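Side-chain contact in beta-agarase (Persicobacter, PDB 6AII), which probably hydrolyses the beta-1,4 linkages of agarose to release neoagarobiose, as a calcium-binding catalytic domain of glycoside hydrolase family 16: residues Thr210-Glu215 / Tyr232-Trp237. Sequence-based numbering, arbitrary orientation.
Sequences TDWAGE and YINGKW
Trp212 carries nearly all of one side of this contact: its indole reaches from the loop before strand 217-225 to Ile233 and Asn234, at the start of the beta turn that joins strands 228-233 and 236-242. Just ahead of it, the carboxylate of Asp211 shapes the loop. Its OD2 takes the hydroxyl OG1 of Thr210 from above the carboxylate plane, while OD1 offers its anti lone pair to the backbone N of Ala213 at 2.9 Å, with an N-H...O angle of 159°. The second bond makes an Asx turn, a job suited to a short acidic side chain, and the turn brackets Trp212.

A large ring suits this place, since the backbones stay well apart, the nearest CA atoms, of Trp212 and Ile233, being 11.0 Å from each other. With CG anti to its own carbonyl carbon (chi1 -63°), the indole extends toward the turn and presents its six-membered ring. Trp212 CZ3 lies 3.8 Å from Ile233 CG2, the methyl branch meeting the ring obliquely, and CH2 is 4.0 Å from the same methyl. Branching at CB suits Ile233 to a strand, and its CG2 gives apolar surface to the indole. Ile173 and Tyr204, from the other sheet, touch both side chains, consistent with packing between the sheets of the GH16 beta-sandwich. The amide of Asn234 comes to the ring edge, its plane turned 47° from the indole, with ND2 4.1 Å from CZ3. Asn234 and Gly235 suit the left-handed backbone of this type I' turn.

No hydrogen bond crosses between the segments; Trp212 NE1 bonds to Lys171 O and Asn234 OD1 to Thr218 N. The loop and the hairpin therefore meet through dispersion and the exclusion of water, while the NE1 bond and a cation-pi contact with Arg209 help fix the indole's rotation.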
ATOM      1  N   THR A 210     -11.183  10.195 -11.747  1.00 18.65           N
ATOM      2  CA  THR A 210     -12.148   9.822 -10.725  1.00 18.64           C
ATOM      3  C   THR A 210     -11.700   8.627  -9.855  1.00 19.09           C
ATOM      4  O   THR A 210     -12.173   8.476  -8.714  1.00 18.52           O
ATOM      5  CB  THR A 210     -13.508   9.488 -11.334  1.00 24.74           C
ATOM      6  OG1 THR A 210     -13.355   8.413 -12.239  1.00 24.42           O
ATOM      7  CG2 THR A 210     -14.124  10.670 -12.048  1.00 28.78           C
ATOM      8  N   ASP A 211     -10.872   7.757 -10.385  1.00 17.39           N
ATOM      9  CA  ASP A 211     -10.475   6.590  -9.640  1.00 16.89           C
ATOM     10  C   ASP A 211      -9.250   5.978 -10.337  1.00 18.11           C
ATOM     11  O   ASP A 211      -8.901   6.398 -11.448  1.00 18.33           O
ATOM     12  CB  ASP A 211     -11.580   5.531  -9.610  1.00 19.45           C
ATOM     13  CG  ASP A 211     -11.931   5.003 -10.997  1.00 21.95           C
ATOM     14  OD1 ASP A 211     -11.238   4.128 -11.524  1.00 22.06           O
ATOM     15  OD2 ASP A 211     -12.830   5.641 -11.630  1.00 25.75           O
ATOM     16  N   TRP A 212      -8.679   4.954  -9.706  1.00 16.79           N
ATOM     17  CA  TRP A 212      -7.456   4.295 -10.172  1.00 17.62           C
ATOM     18  C   TRP A 212      -7.754   2.836 -10.534  1.00 19.59           C
ATOM     19  O   TRP A 212      -6.803   1.996 -10.536  1.00 21.67           O
ATOM     20  CB  TRP A 212      -6.368   4.438  -9.096  1.00 18.35           C
ATOM     21  CG  TRP A 212      -5.973   5.843  -8.837  1.00 16.86           C
ATOM     22  CD1 TRP A 212      -6.659   6.733  -8.079  1.00 17.66           C
ATOM     23  CD2 TRP A 212      -4.908   6.574  -9.474  1.00 17.26           C
ATOM     24  NE1 TRP A 212      -6.063   7.949  -8.113  1.00 17.61           N
ATOM     25  CE2 TRP A 212      -4.984   7.893  -8.968  1.00 17.81           C
ATOM     26  CE3 TRP A 212      -3.858   6.225 -10.334  1.00 19.89           C
ATOM     27  CZ2 TRP A 212      -4.148   8.888  -9.372  1.00 18.94           C
ATOM     28  CZ3 TRP A 212      -2.998   7.226 -10.719  1.00 21.24           C
ATOM     29  CH2 TRP A 212      -3.121   8.534 -10.231  1.00 19.22           C
ATOM     30  N   ALA A 213      -9.021   2.507 -10.735  1.00 17.52           N
ATOM     31  CA  ALA A 213      -9.408   1.129 -10.798  1.00 19.82           C
ATOM     32  C   ALA A 213      -9.610   0.583 -12.202  1.00 21.10           C
ATOM     33  O   ALA A 213     -10.096  -0.530 -12.289  1.00 25.38           O
ATOM     34  CB  ALA A 213     -10.701   0.917 -10.003  1.00 21.75           C
ATOM     35  N   GLY A 214      -9.399   1.331 -13.259  1.00 20.14           N
ATOM     36  CA  GLY A 214      -9.743   0.770 -14.589  1.00 22.26           C
ATOM     37  C   GLY A 214      -8.583   0.263 -15.422  1.00 20.19           C
ATOM     38  O   GLY A 214      -8.791  -0.096 -16.582  1.00 21.44           O
ATOM     39  N   GLU A 215      -7.367   0.310 -14.885  1.00 18.11           N
ATOM     40  CA  GLU A 215      -6.160  -0.012 -15.616  1.00 18.69           C
ATOM     41  C   GLU A 215      -5.074  -0.317 -14.597  1.00 18.05           C
ATOM     42  O   GLU A 215      -5.249   0.002 -13.398  1.00 18.93           O
ATOM     43  CB  GLU A 215      -5.736   1.168 -16.465  1.00 18.70           C
ATOM     44  CG  GLU A 215      -5.401   2.418 -15.702  1.00 21.75           C
ATOM     45  CD  GLU A 215      -5.054   3.575 -16.636  1.00 26.74           C
ATOM     46  OE1 GLU A 215      -3.926   3.607 -17.114  1.00 28.75           O
ATOM     47  OE2 GLU A 215      -5.916   4.424 -16.847  1.00 23.83           O
ATOM     48  N   TYR A 232       6.662   7.793  -6.622  1.00 18.07           N
ATOM     49  CA  TYR A 232       6.523   7.763  -8.040  1.00 16.48           C
ATOM     50  C   TYR A 232       5.225   7.046  -8.387  1.00 16.55           C
ATOM     51  O   TYR A 232       4.961   5.942  -7.913  1.00 18.16           O
ATOM     52  CB  TYR A 232       7.679   6.968  -8.671  1.00 17.79           C
ATOM     53  CG  TYR A 232       8.991   7.668  -8.448  1.00 18.59           C
ATOM     54  CD1 TYR A 232       9.694   7.542  -7.248  1.00 19.37           C
ATOM     55  CD2 TYR A 232       9.490   8.499  -9.408  1.00 19.59           C
ATOM     56  CE1 TYR A 232      10.871   8.261  -7.026  1.00 17.49           C
ATOM     57  CE2 TYR A 232      10.649   9.232  -9.197  1.00 20.05           C
ATOM     58  CZ  TYR A 232      11.323   9.125  -8.004  1.00 19.73           C
ATOM     59  OH  TYR A 232      12.486   9.847  -7.871  1.00 22.80           O
ATOM     60  N   ILE A 233       4.389   7.666  -9.250  1.00 16.57           N
ATOM     61  CA  ILE A 233       3.170   7.077  -9.739  1.00 16.50           C
ATOM     62  C   ILE A 233       3.283   7.005 -11.265  1.00 17.98           C
ATOM     63  O   ILE A 233       3.517   8.031 -11.947  1.00 18.41           O
ATOM     64  CB  ILE A 233       1.925   7.872  -9.270  1.00 19.40           C
ATOM     65  CG1 ILE A 233       1.793   7.771  -7.751  1.00 19.14           C
ATOM     66  CG2 ILE A 233       0.686   7.356  -9.987  1.00 20.10           C
ATOM     67  CD1 ILE A 233       0.712   8.625  -7.151  1.00 21.08           C
ATOM     68  N   ASN A 234       3.095   5.799 -11.837  1.00 17.56           N
ATOM     69  CA  ASN A 234       3.131   5.614 -13.250  1.00 19.10           C
ATOM     70  C   ASN A 234       4.419   6.145 -13.860  1.00 20.46           C
ATOM     71  O   ASN A 234       4.442   6.690 -14.959  1.00 21.23           O
ATOM     72  CB  ASN A 234       1.876   6.126 -13.928  1.00 20.25           C
ATOM     73  CG  ASN A 234       0.658   5.310 -13.591  1.00 22.53           C
ATOM     74  OD1 ASN A 234       0.759   4.141 -13.211  1.00 21.56           O
ATOM     75  ND2 ASN A 234      -0.520   5.935 -13.741  1.00 21.94           N
ATOM     76  N   GLY A 235       5.507   5.941 -13.141  1.00 18.79           N
ATOM     77  CA  GLY A 235       6.827   6.265 -13.633  1.00 20.87           C
ATOM     78  C   GLY A 235       7.219   7.722 -13.461  1.00 20.55           C
ATOM     79  O   GLY A 235       8.265   8.110 -13.954  1.00 22.33           O
ATOM     80  N   LYS A 236       6.363   8.565 -12.877  1.00 20.10           N
ATOM     81  CA  LYS A 236       6.589   9.968 -12.736  1.00 21.38           C
ATOM     82  C   LYS A 236       6.716  10.318 -11.262  1.00 19.11           C
ATOM     83  O   LYS A 236       5.935   9.918 -10.414  1.00 19.61           O
ATOM     84  CB  LYS A 236       5.477  10.797 -13.403  1.00 26.07           C
ATOM     85  CG  LYS A 236       5.488  10.582 -14.917  1.00 33.32           C
ATOM     86  CD  LYS A 236       4.397  11.300 -15.686  1.00 46.25           C
ATOM     87  CE  LYS A 236       3.003  10.769 -15.387  1.00 56.03           C
ATOM     88  NZ  LYS A 236       2.751   9.451 -16.033  1.00 58.52           N
ATOM     89  N   TRP A 237       7.705  11.144 -10.996  1.00 18.31           N
ATOM     90  CA  TRP A 237       7.872  11.705  -9.635  1.00 19.04           C
ATOM     91  C   TRP A 237       6.631  12.479  -9.189  1.00 18.47           C
ATOM     92  O   TRP A 237       6.101  13.279  -9.987  1.00 19.37           O
ATOM     93  CB  TRP A 237       9.115  12.599  -9.551  1.00 19.96           C
ATOM     94  CG  TRP A 237       9.248  13.311  -8.233  1.00 20.55           C
ATOM     95  CD1 TRP A 237       9.794  12.799  -7.093  1.00 19.56           C
ATOM     96  CD2 TRP A 237       8.705  14.591  -7.839  1.00 18.96           C
ATOM     97  NE1 TRP A 237       9.725  13.690  -6.060  1.00 18.80           N
ATOM     98  CE2 TRP A 237       9.068  14.808  -6.493  1.00 19.39           C
ATOM     99  CE3 TRP A 237       8.006  15.604  -8.507  1.00 21.14           C
ATOM    100  CZ2 TRP A 237       8.681  15.959  -5.791  1.00 20.07           C
ATOM    101  CZ3 TRP A 237       7.646  16.735  -7.826  1.00 22.88           C
ATOM    102  CH2 TRP A 237       7.989  16.905  -6.497  1.00 20.96           C
TER